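Local atomic coordinates of thiol-activated cytolysin (Desulfobulbus propionicus, PDB entry 6NAL), a protein that belongs to the cholesterol-dependent cytolysin family of bacterial toxins and probably assembles on target membranes into large pores that breach them. Residues A62-S65 and A66-D69; I128-K131 and W132-S135; T217-D220 and L221-G225; D310-Q313 and K314-I318; A450-P453 and L454-V457. All coordinates share one frame; numbering follows the deposited sequence.

Contact 1 (A62-S65 and A66-D69); sequences AVPS and AYED
Tyr67 holds CG anti to its own carbonyl carbon (chi1 -62°), which brings the ring back beside Pro64, and Val63 sets CG1 anti to its backbone N (chi1 170°), which directs that methyl at Glu68. Both approaches are made possible by a type I beta turn over residues 64 to 67, in the loop between strands 44-59 and 76-78. Its closing hydrogen bond runs from Tyr67 N to Pro64 O, 3.1 Å long. Pro64 thus serves the turn twice, giving its carbonyl oxygen to the closing bond and CB of its ring to the tyrosine. Ser65 and Ala66 form the corners, where short side chains can turn outward to solvent without crowding the bend.

On the flank of the turn, Tyr67 CD1 lies 4.0 Å from Pro64 CB, an oblique apolar touch between aromatic ring atom and pyrrolidine. The phenol packs further on Lys87 and Pro88. Val63, which is buried, belongs to the protein interior: it rests on Pro333 and Tyr336 of strand 332-340 and shares backbone hydrogen bonding with Leu334, so a compact branched side chain is apt.

The aliphatic part of Glu68 crosses Val63 at about a right angle, with Val63 CG1 4.2 Å from Glu68 CG and 4.1 Å from Glu68 CA; the apolar contact with the valine ends at CG. The same methylene also sits against the turn's carbonyl groups, Glu68 CG being 3.5 Å from Ser65 O and 3.6 Å from Pro64 O.

Contact 2 (I128-K131 and W132-S135); sequences ILSK and WFDS
Phe133 folds its ring back over the carbonyl of Leu129, four residues earlier in helix 118-133. The ring gets there because CG occupies the crowded position between backbone N and carbonyl carbon (chi1 49°). From CB, which is 4.2 Å from Leu129 O, the side chain passes to CG, 3.5 Å from that same oxygen. On one side of the ring CD1 continues over Leu129 O, and CE1 reaches Ser130 CA at 3.7 Å; on the other, CE2 meets Leu129 CB at 4.3 Å. CZ, the tip, ends 3.8 Å from Leu129 O. The oxygen therefore stands over the centre of one face, 3.3 Å above the ring plane.

That carbonyl is not left to the ring alone. Phe133 N donates to Leu129 O at 3.0 Å with an N-H...O angle of 169°, so one residue both bonds the oxygen and shields it from solvent. Leu129 and Phe133 are buried, as apolar side chains on an inward face should be.

Buried Ser130 OG is satisfied by Asn126 O, while the exposed charges pair by salt bridges, Lys131 NZ with Asp127 and Asp134 OD2 with Arg327. Trp132 turns elsewhere, edge-to-face with His136 and touching Ala436 of the second subunit. Past the last helical residue, Ser135 OG donates to Trp132 O at 3.1 Å, from 38° above the carbonyl plane, supplying a side-chain partner for a carbonyl of the last turn. The whole is the C-terminal turn of an alpha helix, where (i, i+4) bonding gives way to side-chain partners.

Contact 3 (T217-D220 and L221-G225); sequences TWED and LARAG
Between Thr217 and Gly225 the backbone makes one short alpha helix, with Ala222 N bonded to Trp218 O at 3.0 Å and Arg223 N to Glu219 O in the next step, begun by Thr217 as N-cap and ended at Gly225 by a Schellman motif whose phi of 130° suits glycine.

Asp220 ties the start together. OD2 accepts Thr217 N at 3.0 Å, on its anti side and 29° out of the carboxylate plane, and takes a weaker bond from Thr217 OG1; this is the bond a residue three places into a helix returns to the N-cap residue in a capping box. An acid is apt here, where its charge probably also suits the positive end of the helix dipole. The other oxygen, OD1, forms a salt bridge with Arg223 NH1 at 3.1 Å; the carboxylate and guanidinium planes are 58° apart, an oblique approach.

Arg223 runs extended from CG to NE, back over Glu219, whose CG lies 3.3 Å above one face of the guanidinium, offset toward its rim. Glu219 OE2 is close enough for attraction, yet no N-H points at it. Elsewhere on the helix the chemistry is apolar: Leu221 CD2 meets Trp218 CZ3 at 3.8 Å, the side chains crossing at about a right angle.

Trp218 then packs on helix 2-12 against Leu6, Lys10 and Leu11, Leu221 touches Phe212 and Thr216, and Ala224 meets Leu91, just after strand 89-90.

Contact 4 (D310-Q313 and K314-I318); sequences DDVQ and KINRI
Ile315 packs its CG1 3.3 Å from Asp311 O, the carbonyl that also receives Ile315 N at 2.9 Å, and this is the tight side of helix 309-320. With CG1 anti to the carbonyl carbon (chi1 -71°), the isoleucine presses on Val289 and Ile291 of strand 287-294. One turn apart, Val312 and Asn316 lie side by side and point the same way, Val312 CG1 4.0 Å from Asn316 ND2. Val312 supplies an apolar branch against Leu270, while Asn316, beside it, uses OD1 to accept the N-H of Leu270, a role a short amide can fill.

The pattern is that of an amphipathic alpha helix laid on a beta-sheet, branched aliphatics inward and long polar chains outward. At its start Asp311 OD2 accepts Ser305 N, joining the helix to the end of strand 299-305; Ser308 OG, just before the helix, accepts Asp311 N.

The outer side is looser. Gln313 and Arg317 cross with amide and guanidinium planes 75° apart, and the nearest approach of the two side chains is 3.5 Å, as between Gln313 CG and Arg317 NH2, with CG in the guanidinium plane at its edge. Lys314 NZ stays 4.5 Å from Asp311 OD1, attracted but beyond a salt bridge. A tetraethylene glycol, probably from the crystallisation liquor, lies about 4 Å from the Gln313 side chain.

Contact 5 (A450-P453 and L454-V457); sequences ALVP and LRTV
Arg455 and Ala450 share the one direct hydrogen bond between these segments. Arg455 NH2 donates to Ala450 O at 3.0 Å with an N-H...O angle of 160°, arriving in the carbonyl plane on a lone pair, and the oxygen in turn lies in the guanidinium plane at its edge. Direction is thus good for both partners. The side chain leaves the strand with CG anti to the backbone N, and the bend at chi3 (-61°) swings its head back to the preceding connection.

A water supplements this bond. It donates to Ala450 O at 3.0 Å and accepts from Arg455 NE, a separation modelled as only 2.5 Å and best not taken literally. Ala450 O is therefore gripped by two donors.

Charge comes in from outside: Arg455 NH2 also forms a salt bridge with Asp474, the C-terminal residue, which probably helps an arginine be tolerated in a buried place.

Van der Waals packing falls to Val452. Its CG1 touches Arg455 NH2 at 3.8 Å, and its CG2 comes within 3.8 Å of Leu454 O and makes an apolar contact of 4.1 Å with Arg455 CB, so the two branches of Val452 reach different parts of Leu454 and Arg455. Pro453, which limits phi just before the strand, suits the corner.

From there strand 454-462 runs parallel to strand 349-372, with backbone bonds from Arg455 to Glu367 and Arg369, while its Arg455 and Val457 touch Ile427 of the facing sheet. The arrangement is an inter-sheet connection of a beta sandwich, the fold of the C-terminal domain in these cytolysins.

In the fold
The five contacts follow one another along the chain without touching. Contacts 1 to 4 come before the C-terminal beta sandwich, to which contact 5 belongs, its centre about 79 Å from that of contact 3. Contacts 2, 3 and 4 are each built within a single helix; contact 1 is a turn in a loop and contact 5 a bend leading into a strand. Contacts 3 and 5 are surface contacts: contact 3 holds an Asp-Arg salt bridge within its own segments, whereas contact 5 turns on an arginine bonded to a carbonyl and to Asp474 outside. Contacts 1, 2 and 4, partly buried, combine backbone bonds with some apolar side chains turned to the interior; contact 2 alone also reaches the second subunit.

Contact 1 (A62-S65 and A66-D69)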
loop_
_atom_site.group_PDB
_atom_site.type_symbol
_atom_site.label_atom_id
_atom_site.label_comp_id
_atom_site.label_asym_id
_atom_site.label_seq_id
_atom_site.Cartn_x
_atom_site.Cartn_y
_atom_site.Cartn_z
ATOM N N ALA A 62 9.318 22.726 26.238
ATOM C CA ALA A 62 10.021 23.946 25.881
ATOM C C ALA A 62 9.907 24.994 26.980
ATOM O O ALA A 62 8.906 25.089 27.692
ATOM C CB ALA A 62 9.471 24.542 24.592
ATOM N N VAL A 63 10.960 25.787 27.115
ATOM C CA VAL A 63 10.884 27.004 27.910
ATOM C C VAL A 63 10.066 28.040 27.157
ATOM O O VAL A 63 10.517 28.543 26.131
ATOM C CB VAL A 63 12.276 27.585 28.188
ATOM C CG1 VAL A 63 12.146 28.977 28.806
ATOM C CG2 VAL A 63 13.100 26.730 29.115
ATOM N N PRO A 64 8.906 28.441 27.630
ATOM C CA PRO A 64 8.160 29.462 26.890
ATOM C C PRO A 64 8.849 30.818 26.940
ATOM O O PRO A 64 9.447 31.207 27.947
ATOM C CB PRO A 64 6.790 29.497 27.582
ATOM C CG PRO A 64 6.739 28.272 28.447
ATOM C CD PRO A 64 8.185 27.942 28.806
ATOM N N SER A 65 8.754 31.531 25.823
ATOM C CA SER A 65 9.288 32.885 25.702
ATOM C C SER A 65 8.841 33.799 26.843
ATOM O O SER A 65 9.588 34.676 27.286
ATOM C CB SER A 65 8.811 33.479 24.378
ATOM O OG SER A 65 7.392 33.708 24.454
ATOM N N ALA A 66 7.615 33.640 27.301
ATOM C CA ALA A 66 7.038 34.590 28.241
ATOM C C ALA A 66 7.172 34.125 29.670
ATOM O O ALA A 66 6.779 34.855 30.578
ATOM C CB ALA A 66 5.554 34.841 27.929
ATOM N N TYR A 67 7.726 32.934 29.886
ATOM C CA TYR A 67 7.949 32.431 31.232
ATOM C C TYR A 67 9.388 31.983 31.463
ATOM O O TYR A 67 9.615 31.053 32.242
ATOM C CB TYR A 67 7.008 31.270 31.529
ATOM C CG TYR A 67 5.550 31.629 31.490
ATOM C CD1 TYR A 67 4.879 31.798 30.282
ATOM C CD2 TYR A 67 4.827 31.773 32.664
ATOM C CE1 TYR A 67 3.534 32.118 30.254
ATOM C CE2 TYR A 67 3.481 32.079 32.635
ATOM C CZ TYR A 67 2.858 32.253 31.426
ATOM O OH TYR A 67 1.555 32.571 31.412
ATOM N N GLU A 68 10.362 32.619 30.792
ATOM C CA GLU A 68 11.772 32.339 31.066
ATOM C C GLU A 68 12.119 32.636 32.525
ATOM O O GLU A 68 12.893 31.901 33.147
ATOM C CB GLU A 68 12.707 33.167 30.167
ATOM C CG GLU A 68 12.425 33.155 28.653
ATOM C CD GLU A 68 13.671 33.537 27.797
ATOM O OE1 GLU A 68 14.671 34.102 28.357
ATOM O OE2 GLU A 68 13.628 33.258 26.562
ATOM N N ASP A 69 11.555 33.705 33.091
ATOM C CA ASP A 69 11.855 34.097 34.476
ATOM C C ASP A 69 11.173 33.220 35.515
ATOM O O ASP A 69 11.398 33.433 36.699
ATOM C CB ASP A 69 11.459 35.540 34.705
ATOM C CG ASP A 69 9.927 35.750 34.664
ATOM O OD1 ASP A 69 9.160 34.842 34.211
ATOM O OD2 ASP A 69 9.502 36.846 35.087
#

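Contact 2 (I128-K131 and W132-S135)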
loop_
_atom_site.group_PDB
_atom_site.type_symbol
_atom_site.label_atom_id
_atom_site.label_comp_id
_atom_site.label_asym_id
_atom_site.label_seq_id
_atom_site.Cartn_x
_atom_site.Cartn_y
_atom_site.Cartn_z
ATOM N N ILE A 128 29.966 32.535 35.554
ATOM C CA ILE A 128 30.673 31.347 35.073
ATOM C C ILE A 128 30.888 31.404 33.559
ATOM O O ILE A 128 31.920 30.957 33.044
ATOM C CB ILE A 128 29.901 30.083 35.483
ATOM C CG1 ILE A 128 29.865 30.039 37.003
ATOM C CG2 ILE A 128 30.530 28.836 34.874
ATOM C CD1 ILE A 128 29.051 28.922 37.545
ATOM N N LEU A 129 29.894 31.895 32.818
ATOM C CA LEU A 129 30.064 32.046 31.378
ATOM C C LEU A 129 31.177 33.039 31.056
ATOM O O LEU A 129 31.970 32.821 30.128
ATOM C CB LEU A 129 28.760 32.511 30.745
ATOM C CG LEU A 129 27.783 31.446 30.242
ATOM C CD1 LEU A 129 26.580 32.167 29.683
ATOM C CD2 LEU A 129 28.449 30.616 29.220
ATOM N N SER A 130 31.222 34.156 31.792
ATOM C CA SER A 130 32.265 35.155 31.590
ATOM C C SER A 130 33.642 34.543 31.787
ATOM O O SER A 130 34.523 34.703 30.945
ATOM C CB SER A 130 32.036 36.330 32.534
ATOM O OG SER A 130 30.893 37.053 32.109
ATOM N N LYS A 131 33.828 33.789 32.866
ATOM C CA LYS A 131 35.140 33.230 33.125
ATOM C C LYS A 131 35.499 32.213 32.068
ATOM O O LYS A 131 36.681 31.990 31.806
ATOM C CB LYS A 131 35.202 32.615 34.527
ATOM C CG LYS A 131 34.795 33.552 35.719
ATOM C CD LYS A 131 35.110 35.041 35.493
ATOM C CE LYS A 131 34.355 35.981 36.467
ATOM N NZ LYS A 131 34.137 35.353 37.799
ATOM N N TRP A 132 34.508 31.601 31.427
ATOM C CA TRP A 132 34.878 30.601 30.443
ATOM C C TRP A 132 35.267 31.233 29.123
ATOM O O TRP A 132 36.219 30.774 28.489
ATOM C CB TRP A 132 33.774 29.590 30.184
ATOM C CG TRP A 132 34.300 28.410 29.395
ATOM C CD1 TRP A 132 35.276 27.499 29.780
ATOM C CD2 TRP A 132 33.898 28.031 28.097
ATOM N NE1 TRP A 132 35.469 26.570 28.791
ATOM C CE2 TRP A 132 34.630 26.872 27.749
ATOM C CE3 TRP A 132 32.974 28.544 27.192
ATOM C CZ2 TRP A 132 34.458 26.229 26.532
ATOM C CZ3 TRP A 132 32.804 27.905 25.987
ATOM C CH2 TRP A 132 33.550 26.766 25.659
ATOM N N PHE A 133 34.535 32.243 28.645
ATOM C CA PHE A 133 35.028 32.850 27.420
ATOM C C PHE A 133 35.926 34.062 27.695
ATOM O O PHE A 133 36.686 34.454 26.804
ATOM C CB PHE A 133 33.906 33.166 26.377
ATOM C CG PHE A 133 32.698 33.901 26.881
ATOM C CD1 PHE A 133 32.817 35.085 27.606
ATOM C CD2 PHE A 133 31.418 33.420 26.563
ATOM C CE1 PHE A 133 31.668 35.764 28.037
ATOM C CE2 PHE A 133 30.273 34.086 26.993
ATOM C CZ PHE A 133 30.395 35.260 27.726
ATOM N N ASP A 134 35.975 34.591 28.927
ATOM C CA ASP A 134 37.123 35.444 29.239
ATOM C C ASP A 134 38.424 34.657 29.276
ATOM O O ASP A 134 39.465 35.242 29.574
ATOM C CB ASP A 134 36.954 36.166 30.575
ATOM C CG ASP A 134 36.526 37.619 30.403
ATOM O OD1 ASP A 134 36.759 38.439 31.317
ATOM O OD2 ASP A 134 35.919 37.942 29.356
ATOM N N SER A 135 38.379 33.350 29.007
ATOM C CA SER A 135 39.559 32.497 28.967
ATOM C C SER A 135 39.745 31.811 27.616
ATOM O O SER A 135 40.582 30.905 27.517
ATOM C CB SER A 135 39.493 31.447 30.092
ATOM O OG SER A 135 39.060 30.173 29.640
#

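Contact 3 (T217-D220 and L221-G225)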
loop_
_atom_site.group_PDB
_atom_site.type_symbol
_atom_site.label_atom_id
_atom_site.label_comp_id
_atom_site.label_asym_id
_atom_site.label_seq_id
_atom_site.Cartn_x
_atom_site.Cartn_y
_atom_site.Cartn_z
ATOM N N THR A 217 5.900 28.702 55.623
ATOM C CA THR A 217 5.095 27.703 56.315
ATOM C C THR A 217 4.294 26.915 55.292
ATOM O O THR A 217 4.157 27.321 54.135
ATOM C CB THR A 217 4.127 28.350 57.321
ATOM O OG1 THR A 217 3.339 29.330 56.643
ATOM C CG2 THR A 217 4.865 29.024 58.465
ATOM N N TRP A 218 3.749 25.788 55.749
ATOM C CA TRP A 218 2.870 25.000 54.906
ATOM C C TRP A 218 1.745 25.875 54.390
ATOM O O TRP A 218 1.357 25.789 53.218
ATOM C CB TRP A 218 2.296 23.788 55.660
ATOM C CG TRP A 218 1.383 23.003 54.745
ATOM C CD1 TRP A 218 0.026 22.918 54.813
ATOM C CD2 TRP A 218 1.770 22.258 53.588
ATOM N NE1 TRP A 218 -0.459 22.144 53.784
ATOM C CE2 TRP A 218 0.592 21.734 53.013
ATOM C CE3 TRP A 218 2.996 21.972 52.987
ATOM C CZ2 TRP A 218 0.604 20.952 51.865
ATOM C CZ3 TRP A 218 2.999 21.170 51.838
ATOM C CH2 TRP A 218 1.810 20.682 51.295
ATOM N N GLU A 219 1.232 26.756 55.245
ATOM C CA GLU A 219 0.091 27.575 54.871
ATOM C C GLU A 219 0.415 28.522 53.721
ATOM O O GLU A 219 -0.461 28.828 52.906
ATOM C CB GLU A 219 -0.397 28.349 56.092
ATOM C CG GLU A 219 -1.799 28.850 55.924
ATOM C CD GLU A 219 -2.816 27.731 56.018
ATOM O OE1 GLU A 219 -2.534 26.709 56.709
ATOM O OE2 GLU A 219 -3.894 27.881 55.395
ATOM N N ASP A 220 1.661 28.970 53.605
ATOM C CA ASP A 220 2.022 29.765 52.435
ATOM C C ASP A 220 1.966 28.943 51.154
ATOM O O ASP A 220 1.578 29.465 50.108
ATOM C CB ASP A 220 3.410 30.355 52.605
ATOM C CG ASP A 220 3.491 31.243 53.800
ATOM O OD1 ASP A 220 2.553 32.061 53.958
ATOM O OD2 ASP A 220 4.460 31.086 54.578
ATOM N N LEU A 221 2.398 27.679 51.203
ATOM C CA LEU A 221 2.338 26.832 50.019
ATOM C C LEU A 221 0.890 26.596 49.594
ATOM O O LEU A 221 0.558 26.762 48.418
ATOM C CB LEU A 221 3.041 25.505 50.288
ATOM C CG LEU A 221 4.545 25.431 50.073
ATOM C CD1 LEU A 221 5.344 26.281 50.987
ATOM C CD2 LEU A 221 4.973 23.969 50.295
ATOM N N ALA A 222 0.005 26.226 50.542
ATOM C CA ALA A 222 -1.393 25.956 50.183
ATOM C C ALA A 222 -2.064 27.180 49.554
ATOM O O ALA A 222 -2.838 27.056 48.585
ATOM C CB ALA A 222 -2.191 25.488 51.403
ATOM N N ARG A 223 -1.758 28.372 50.074
ATOM C CA ARG A 223 -2.298 29.608 49.506
ATOM C C ARG A 223 -1.820 29.838 48.077
ATOM O O ARG A 223 -2.519 30.478 47.289
ATOM C CB ARG A 223 -1.878 30.806 50.357
ATOM C CG ARG A 223 -2.613 30.979 51.678
ATOM C CD ARG A 223 -1.722 31.843 52.610
ATOM N NE ARG A 223 -2.250 31.871 53.958
ATOM C CZ ARG A 223 -1.593 32.313 55.029
ATOM N NH1 ARG A 223 -0.338 32.779 54.933
ATOM N NH2 ARG A 223 -2.218 32.292 56.210
ATOM N N ALA A 224 -0.618 29.371 47.735
ATOM C CA ALA A 224 -0.097 29.533 46.386
ATOM C C ALA A 224 -0.628 28.499 45.393
ATOM O O ALA A 224 -0.395 28.670 44.188
ATOM C CB ALA A 224 1.428 29.476 46.420
ATOM N N GLY A 225 -1.340 27.456 45.854
ATOM C CA GLY A 225 -1.889 26.459 44.942
ATOM C C GLY A 225 -1.609 25.002 45.278
ATOM O O GLY A 225 -2.271 24.104 44.746
#

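Contact 4 (D310-Q313 and K314-I318)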
loop_
_atom_site.group_PDB
_atom_site.type_symbol
_atom_site.label_atom_id
_atom_site.label_comp_id
_atom_site.label_asym_id
_atom_site.label_seq_id
_atom_site.Cartn_x
_atom_site.Cartn_y
_atom_site.Cartn_z
ATOM N N ASP A 310 20.141 31.394 -5.208
ATOM C CA ASP A 310 20.686 32.300 -4.197
ATOM C C ASP A 310 19.854 32.345 -2.935
ATOM O O ASP A 310 20.365 32.797 -1.908
ATOM C CB ASP A 310 20.866 33.705 -4.801
ATOM C CG ASP A 310 22.147 33.782 -5.675
ATOM O OD1 ASP A 310 22.161 34.616 -6.618
ATOM O OD2 ASP A 310 23.115 32.978 -5.420
ATOM N N ASP A 311 18.578 31.936 -3.002
ATOM C CA ASP A 311 17.814 31.642 -1.794
ATOM C C ASP A 311 18.308 30.345 -1.139
ATOM O O ASP A 311 18.468 30.277 0.090
ATOM C CB ASP A 311 16.319 31.563 -2.135
ATOM C CG ASP A 311 15.634 32.938 -2.178
ATOM O OD1 ASP A 311 16.329 33.982 -2.079
ATOM O OD2 ASP A 311 14.385 32.962 -2.318
ATOM N N VAL A 312 18.597 29.319 -1.948
ATOM C CA VAL A 312 19.119 28.056 -1.421
ATOM C C VAL A 312 20.435 28.288 -0.679
ATOM O O VAL A 312 20.643 27.806 0.444
ATOM C CB VAL A 312 19.286 27.036 -2.572
ATOM C CG1 VAL A 312 19.749 25.688 -2.036
ATOM C CG2 VAL A 312 17.983 26.883 -3.365
ATOM N N GLN A 313 21.358 29.010 -1.294
ATOM C CA GLN A 313 22.603 29.271 -0.590
ATOM C C GLN A 313 22.403 30.218 0.613
ATOM O O GLN A 313 23.114 30.115 1.626
ATOM C CB GLN A 313 23.627 29.796 -1.603
ATOM C CG GLN A 313 24.937 30.269 -0.960
ATOM C CD GLN A 313 25.833 31.060 -1.922
ATOM O OE1 GLN A 313 26.266 32.155 -1.558
ATOM N NE2 GLN A 313 26.059 30.546 -3.160
ATOM N N LYS A 314 21.441 31.138 0.565
ATOM C CA LYS A 314 21.187 31.881 1.792
ATOM C C LYS A 314 20.675 30.960 2.897
ATOM O O LYS A 314 20.966 31.179 4.073
ATOM C CB LYS A 314 20.194 33.029 1.578
ATOM C CG LYS A 314 19.974 33.830 2.902
ATOM C CD LYS A 314 19.595 35.301 2.725
ATOM C CE LYS A 314 18.159 35.470 2.240
ATOM N NZ LYS A 314 18.043 36.583 1.221
ATOM N N ILE A 315 19.913 29.923 2.562
ATOM C CA ILE A 315 19.393 29.050 3.621
ATOM C C ILE A 315 20.512 28.228 4.230
ATOM O O ILE A 315 20.631 28.109 5.459
ATOM C CB ILE A 315 18.257 28.157 3.092
ATOM C CG1 ILE A 315 17.029 29.030 2.834
ATOM C CG2 ILE A 315 17.974 27.092 4.100
ATOM C CD1 ILE A 315 15.882 28.348 2.281
ATOM N N ASN A 316 21.361 27.657 3.378
ATOM C CA ASN A 316 22.435 26.799 3.857
ATOM C C ASN A 316 23.392 27.577 4.690
ATOM O O ASN A 316 24.014 27.046 5.602
ATOM C CB ASN A 316 23.175 26.170 2.689
ATOM C CG ASN A 316 22.389 25.042 2.118
ATOM O OD1 ASN A 316 21.738 24.321 2.875
ATOM N ND2 ASN A 316 22.394 24.898 0.811
ATOM N N ARG A 317 23.506 28.847 4.409
ATOM C CA ARG A 317 24.374 29.654 5.233
ATOM C C ARG A 317 23.786 29.889 6.601
ATOM O O ARG A 317 24.487 29.756 7.614
ATOM C CB ARG A 317 24.637 30.969 4.553
ATOM C CG ARG A 317 26.026 31.617 5.126
ATOM C CD ARG A 317 26.030 32.892 4.348
ATOM N NE ARG A 317 25.494 32.726 2.961
ATOM C CZ ARG A 317 24.627 33.480 2.317
ATOM N NH1 ARG A 317 24.346 34.638 2.821
ATOM N NH2 ARG A 317 24.235 32.988 1.132
ATOM N N ILE A 318 22.517 30.328 6.641
ATOM C CA ILE A 318 21.811 30.424 7.908
ATOM C C ILE A 318 21.975 29.147 8.711
ATOM O O ILE A 318 22.122 29.199 9.932
ATOM C CB ILE A 318 20.328 30.735 7.693
ATOM C CG1 ILE A 318 20.133 32.115 7.078
ATOM C CG2 ILE A 318 19.642 30.628 9.041
ATOM C CD1 ILE A 318 18.834 32.196 6.270
#

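Contact 5 (A450-P453 and L454-V457)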
loop_
_atom_site.group_PDB
_atom_site.type_symbol
_atom_site.label_atom_id
_atom_site.label_comp_id
_atom_site.label_asym_id
_atom_site.label_seq_id
_atom_site.Cartn_x
_atom_site.Cartn_y
_atom_site.Cartn_z
ATOM N N ALA A 450 2.219 -4.711 -17.078
ATOM C CA ALA A 450 1.999 -3.421 -16.450
ATOM C C ALA A 450 1.816 -2.341 -17.495
ATOM O O ALA A 450 2.290 -2.450 -18.628
ATOM C CB ALA A 450 3.203 -3.056 -15.604
ATOM N N LEU A 451 1.132 -1.292 -17.102
ATOM C CA LEU A 451 1.005 -0.112 -17.935
ATOM C C LEU A 451 2.312 0.664 -17.846
ATOM O O LEU A 451 2.683 1.148 -16.774
ATOM C CB LEU A 451 -0.164 0.747 -17.472
ATOM C CG LEU A 451 -0.459 1.964 -18.330
ATOM C CD1 LEU A 451 -0.835 1.574 -19.734
ATOM C CD2 LEU A 451 -1.571 2.755 -17.662
ATOM N N VAL A 452 3.009 0.769 -18.964
ATOM C CA VAL A 452 4.241 1.542 -19.074
ATOM C C VAL A 452 3.959 2.661 -20.069
ATOM O O VAL A 452 2.912 2.659 -20.738
ATOM C CB VAL A 452 5.396 0.639 -19.514
ATOM C CG1 VAL A 452 5.552 -0.557 -18.532
ATOM C CG2 VAL A 452 5.161 0.142 -20.924
ATOM N N PRO A 453 4.832 3.637 -20.206
ATOM C CA PRO A 453 4.474 4.768 -21.080
ATOM C C PRO A 453 4.313 4.395 -22.543
ATOM O O PRO A 453 3.368 4.859 -23.207
ATOM C CB PRO A 453 5.621 5.754 -20.835
ATOM C CG PRO A 453 5.996 5.496 -19.358
ATOM C CD PRO A 453 5.897 3.973 -19.245
ATOM N N LEU A 454 5.188 3.551 -23.073
ATOM C CA LEU A 454 5.029 3.111 -24.453
ATOM C C LEU A 454 5.372 1.641 -24.568
ATOM O O LEU A 454 6.510 1.252 -24.304
ATOM C CB LEU A 454 5.906 3.920 -25.398
ATOM C CG LEU A 454 5.706 3.490 -26.862
ATOM C CD1 LEU A 454 4.394 4.023 -27.427
ATOM C CD2 LEU A 454 6.870 3.949 -27.706
ATOM N N ARG A 455 4.398 0.837 -24.984
ATOM C CA ARG A 455 4.604 -0.573 -25.270
ATOM C C ARG A 455 4.318 -0.780 -26.749
ATOM O O ARG A 455 3.259 -0.374 -27.241
ATOM C CB ARG A 455 3.706 -1.451 -24.400
ATOM C CG ARG A 455 4.036 -2.920 -24.546
ATOM C CD ARG A 455 3.237 -3.810 -23.664
ATOM N NE ARG A 455 3.434 -3.527 -22.244
ATOM C CZ ARG A 455 4.394 -4.062 -21.512
ATOM N NH1 ARG A 455 5.271 -4.866 -22.079
ATOM N NH2 ARG A 455 4.493 -3.766 -20.227
ATOM N N THR A 456 5.261 -1.397 -27.458
ATOM C CA THR A 456 5.159 -1.615 -28.897
ATOM C C THR A 456 5.215 -3.105 -29.158
ATOM O O THR A 456 6.104 -3.782 -28.644
ATOM C CB THR A 456 6.300 -0.934 -29.643
ATOM O OG1 THR A 456 6.279 0.469 -29.394
ATOM C CG2 THR A 456 6.166 -1.123 -31.124
ATOM N N VAL A 457 4.275 -3.630 -29.928
ATOM C CA VAL A 457 4.357 -5.017 -30.367
ATOM C C VAL A 457 4.363 -5.026 -31.883
ATOM O O VAL A 457 3.430 -4.514 -32.514
ATOM C CB VAL A 457 3.231 -5.901 -29.795
ATOM C CG1 VAL A 457 3.010 -5.617 -28.316
ATOM C CG2 VAL A 457 1.965 -5.748 -30.511
HETATM O O HOH W 1 1.458 -2.119 -21.497
#